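Local coordinates for protein yncA (Salmonella typhimurium, PDB 3DR6) that probably transfers an acetyl group from acetyl-CoA to an amino-group acceptor, as a putative acetyltransferase of the GNAT family, at residues G67-R75 / L107-K116. Numbering follows the deposited sequence.
Sequences GYASFGDWR and LIDEARRCGK
With chi1 at 63°, Phe71 sets its CG between its own backbone N and carbonyl carbon, and the ring reaches across to helix 99-113. Leu107 answers from the helix: its CG lies anti to the backbone N (chi1 -158°), which carries both methyls down onto the strand. CD1 rests on the Ser70 backbone, while Leu107 CD2 comes to 3.3 Å from Ser70 O, a close van der Waals touch. The Phe71 ring then runs along one side of the helix. Near the ring plane, Phe71 CD2 meets Leu107 CG (3.9 Å); one turn on, Phe71 CE2 lies 3.6 Å from Ala111 CA, an oblique approach. At the far end Cys114 SG stands 5.5 Å from the Phe71 ring centroid, near the ring plane, so this sulfur-aromatic contact is made at the edge. Beyond the ring the link becomes polar. Asp73 OD1 and Lys116 NZ are 4.4 Å apart, too far for a salt bridge, but one water lies 2.8 Å from Asp73 OD1 and accepts from Lys116 NZ at 3.1 Å. Tyr54 OH hydrogen-bonds to both groups as well, and Arg81 O takes a further bond from the lysine. Gly115, at positive phi, closes the helix in a Schellman motif, Lys116 N bonding to Ala111 O and Gly115 N to Arg112 O; Lys116 follows, its CB directed toward the strand. The axes of strand 67-73 and helix 107-113 approach to 9.2 Å and cross at -33°, placing helix 99-113 on strand 64-73 of the mixed GNAT sheet; Phe71 also touches Val84 of strand 83-90, and Ala111 reaches Met119 of strand 118-124.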
loop_
_atom_site.group_PDB
_atom_site.type_symbol
_atom_site.label_atom_id
_atom_site.label_comp_id
_atom_site.label_asym_id
_atom_site.label_seq_id
_atom_site.Cartn_x
_atom_site.Cartn_y
_atom_site.Cartn_z
ATOM N N GLY C 67 -2.056 25.745 -1.272
ATOM C CA GLY C 67 -1.720 24.352 -0.987
ATOM C C GLY C 67 -2.949 23.571 -0.585
ATOM O O GLY C 67 -3.997 24.147 -0.290
ATOM N N TYR C 68 -2.826 22.249 -0.564
ATOM C CA TYR C 68 -3.907 21.426 -0.068
ATOM C C TYR C 68 -3.374 20.147 0.573
ATOM O O TYR C 68 -2.216 19.741 0.339
ATOM C CB TYR C 68 -4.937 21.118 -1.172
ATOM C CG TYR C 68 -4.572 19.998 -2.142
ATOM C CD1 TYR C 68 -3.833 20.261 -3.305
ATOM C CD2 TYR C 68 -4.997 18.682 -1.913
ATOM C CE1 TYR C 68 -3.519 19.253 -4.197
ATOM C CE2 TYR C 68 -4.681 17.657 -2.808
ATOM C CZ TYR C 68 -3.944 17.950 -3.942
ATOM O OH TYR C 68 -3.637 16.938 -4.836
ATOM N N ALA C 69 -4.221 19.530 1.390
ATOM C CA ALA C 69 -3.844 18.309 2.115
ATOM C C ALA C 69 -5.062 17.410 2.284
ATOM O O ALA C 69 -6.201 17.886 2.421
ATOM C CB ALA C 69 -3.242 18.652 3.467
ATOM N N SER C 70 -4.816 16.108 2.263
ATOM C CA SER C 70 -5.879 15.129 2.527
ATOM C C SER C 70 -5.233 13.858 3.065
ATOM O O SER C 70 -4.003 13.748 3.082
ATOM C CB SER C 70 -6.657 14.822 1.234
ATOM O OG SER C 70 -7.845 14.087 1.525
ATOM N N PHE C 71 -6.052 12.917 3.521
ATOM C CA PHE C 71 -5.559 11.554 3.691
ATOM C C PHE C 71 -6.578 10.565 3.178
ATOM O O PHE C 71 -7.795 10.878 3.071
ATOM C CB PHE C 71 -5.116 11.258 5.138
ATOM C CG PHE C 71 -6.217 11.343 6.173
ATOM C CD1 PHE C 71 -7.229 10.376 6.217
ATOM C CD2 PHE C 71 -6.199 12.362 7.138
ATOM C CE1 PHE C 71 -8.240 10.428 7.200
ATOM C CE2 PHE C 71 -7.207 12.427 8.139
ATOM C CZ PHE C 71 -8.230 11.456 8.157
ATOM N N GLY C 72 -6.072 9.383 2.857
ATOM C CA GLY C 72 -6.908 8.243 2.514
ATOM C C GLY C 72 -6.411 6.979 3.174
ATOM O O GLY C 72 -5.397 6.983 3.878
ATOM N N ASP C 73 -7.129 5.893 2.955
ATOM C CA ASP C 73 -6.711 4.609 3.494
ATOM C C ASP C 73 -5.360 4.243 2.909
ATOM O O ASP C 73 -5.111 4.455 1.719
ATOM C CB ASP C 73 -7.735 3.534 3.185
ATOM C CG ASP C 73 -9.078 3.822 3.824
ATOM O OD1 ASP C 73 -9.116 4.368 4.943
ATOM O OD2 ASP C 73 -10.106 3.510 3.185
ATOM N N TRP C 74 -4.471 3.754 3.768
ATOM C CA TRP C 74 -3.112 3.409 3.353
ATOM C C TRP C 74 -3.107 2.153 2.486
ATOM O O TRP C 74 -2.415 2.090 1.456
ATOM C CB TRP C 74 -2.236 3.199 4.585
ATOM C CG TRP C 74 -0.816 2.805 4.263
ATOM C CD1 TRP C 74 0.033 3.408 3.360
ATOM C CD2 TRP C 74 -0.062 1.766 4.883
ATOM N NE1 TRP C 74 1.257 2.788 3.368
ATOM C CE2 TRP C 74 1.230 1.773 4.289
ATOM C CE3 TRP C 74 -0.349 0.815 5.872
ATOM C CZ2 TRP C 74 2.230 0.868 4.662
ATOM C CZ3 TRP C 74 0.664 -0.101 6.238
ATOM C CH2 TRP C 74 1.934 -0.048 5.638
ATOM N N ARG C 75 -3.888 1.166 2.905
ATOM C CA ARG C 75 -4.018 -0.125 2.216
ATOM C C ARG C 75 -5.497 -0.554 2.181
ATOM O O ARG C 75 -6.317 -0.007 2.947
ATOM C CB ARG C 75 -3.113 -1.160 2.895
ATOM C CG ARG C 75 -1.622 -0.940 2.590
ATOM C CD ARG C 75 -0.627 -1.796 3.412
ATOM N NE ARG C 75 -0.777 -3.249 3.270
ATOM C CZ ARG C 75 -0.260 -4.001 2.299
ATOM N NH1 ARG C 75 0.440 -3.472 1.304
ATOM N NH2 ARG C 75 -0.465 -5.318 2.323
ATOM N N LEU C 107 -3.968 18.396 9.476
ATOM C CA LEU C 107 -4.380 17.067 9.003
ATOM C C LEU C 107 -4.356 16.011 10.115
ATOM O O LEU C 107 -5.285 15.209 10.260
ATOM C CB LEU C 107 -3.476 16.625 7.845
ATOM C CG LEU C 107 -4.047 15.570 6.915
ATOM C CD1 LEU C 107 -5.310 16.122 6.176
ATOM C CD2 LEU C 107 -2.958 15.086 5.949
ATOM N N ILE C 108 -3.291 16.039 10.904
ATOM C CA ILE C 108 -3.106 15.104 12.018
ATOM C C ILE C 108 -4.254 15.219 13.028
ATOM O O ILE C 108 -4.747 14.216 13.525
ATOM C CB ILE C 108 -1.756 15.347 12.721
ATOM C CG1 ILE C 108 -0.604 14.857 11.846
ATOM C CG2 ILE C 108 -1.708 14.670 14.095
ATOM C CD1 ILE C 108 0.752 15.510 12.175
ATOM N N ASP C 109 -4.673 16.452 13.299
ATOM C CA ASP C 109 -5.795 16.728 14.182
ATOM C C ASP C 109 -7.060 16.087 13.645
ATOM O O ASP C 109 -7.820 15.488 14.405
ATOM C CB ASP C 109 -6.029 18.237 14.275
ATOM C CG ASP C 109 -4.936 18.958 15.029
ATOM O OD1 ASP C 109 -4.235 18.326 15.839
ATOM O OD2 ASP C 109 -4.792 20.182 14.805
ATOM N N GLU C 110 -7.271 16.216 12.332
ATOM C CA GLU C 110 -8.445 15.643 11.673
ATOM C C GLU C 110 -8.388 14.131 11.730
ATOM O O GLU C 110 -9.404 13.494 11.951
ATOM C CB GLU C 110 -8.603 16.139 10.228
ATOM C CG GLU C 110 -8.873 17.654 10.087
ATOM C CD GLU C 110 -10.089 18.150 10.866
ATOM O OE1 GLU C 110 -11.082 17.390 11.021
ATOM O OE2 GLU C 110 -10.044 19.314 11.328
ATOM N N ALA C 111 -7.192 13.562 11.571
ATOM C CA ALA C 111 -7.005 12.115 11.696
ATOM C C ALA C 111 -7.424 11.602 13.091
ATOM O O ALA C 111 -8.142 10.608 13.200
ATOM C CB ALA C 111 -5.546 11.720 11.355
ATOM N N ARG C 112 -7.054 12.327 14.152
ATOM C CA ARG C 112 -7.532 11.941 15.492
ATOM C C ARG C 112 -9.070 11.988 15.617
ATOM O O ARG C 112 -9.670 11.109 16.231
ATOM C CB ARG C 112 -6.870 12.782 16.588
ATOM C CG ARG C 112 -5.351 12.538 16.685
ATOM C CD ARG C 112 -4.808 12.849 18.111
ATOM N NE ARG C 112 -3.359 12.640 18.126
ATOM C CZ ARG C 112 -2.458 13.556 17.748
ATOM N NH1 ARG C 112 -2.824 14.772 17.391
ATOM N NH2 ARG C 112 -1.171 13.254 17.757
ATOM N N ARG C 113 -9.704 13.007 15.035
ATOM C CA ARG C 113 -11.180 13.092 15.034
ATOM C C ARG C 113 -11.855 11.916 14.311
ATOM O O ARG C 113 -13.015 11.595 14.592
ATOM C CB ARG C 113 -11.640 14.425 14.422
ATOM C CG ARG C 113 -11.479 15.576 15.359
ATOM C CD ARG C 113 -11.732 16.913 14.673
ATOM N NE ARG C 113 -11.189 17.964 15.527
ATOM C CZ ARG C 113 -10.100 18.683 15.263
ATOM N NH1 ARG C 113 -9.700 19.608 16.133
ATOM N NH2 ARG C 113 -9.427 18.508 14.132
ATOM N N CYS C 114 -11.128 11.285 13.391
ATOM C CA CYS C 114 -11.626 10.129 12.658
ATOM C C CYS C 114 -11.240 8.821 13.381
ATOM O O CYS C 114 -11.529 7.724 12.883
ATOM C CB CYS C 114 -11.092 10.143 11.224
ATOM S SG CYS C 114 -11.806 11.447 10.190
ATOM N N GLY C 115 -10.616 8.957 14.554
ATOM C CA GLY C 115 -10.101 7.816 15.328
ATOM C C GLY C 115 -8.924 7.062 14.724
ATOM O O GLY C 115 -8.627 5.943 15.132
ATOM N N LYS C 116 -8.231 7.666 13.755
ATOM C CA LYS C 116 -7.140 6.951 13.090
ATOM C C LYS C 116 -5.977 6.740 14.063
ATOM O O LYS C 116 -5.689 7.596 14.895
ATOM C CB LYS C 116 -6.662 7.663 11.823
ATOM C CG LYS C 116 -7.719 7.757 10.678
ATOM C CD LYS C 116 -8.432 6.429 10.453
ATOM C CE LYS C 116 -9.463 6.534 9.314
ATOM N NZ LYS C 116 -10.148 5.206 9.180
HETATM O O HOH W 1 -7.865 4.056 7.382
#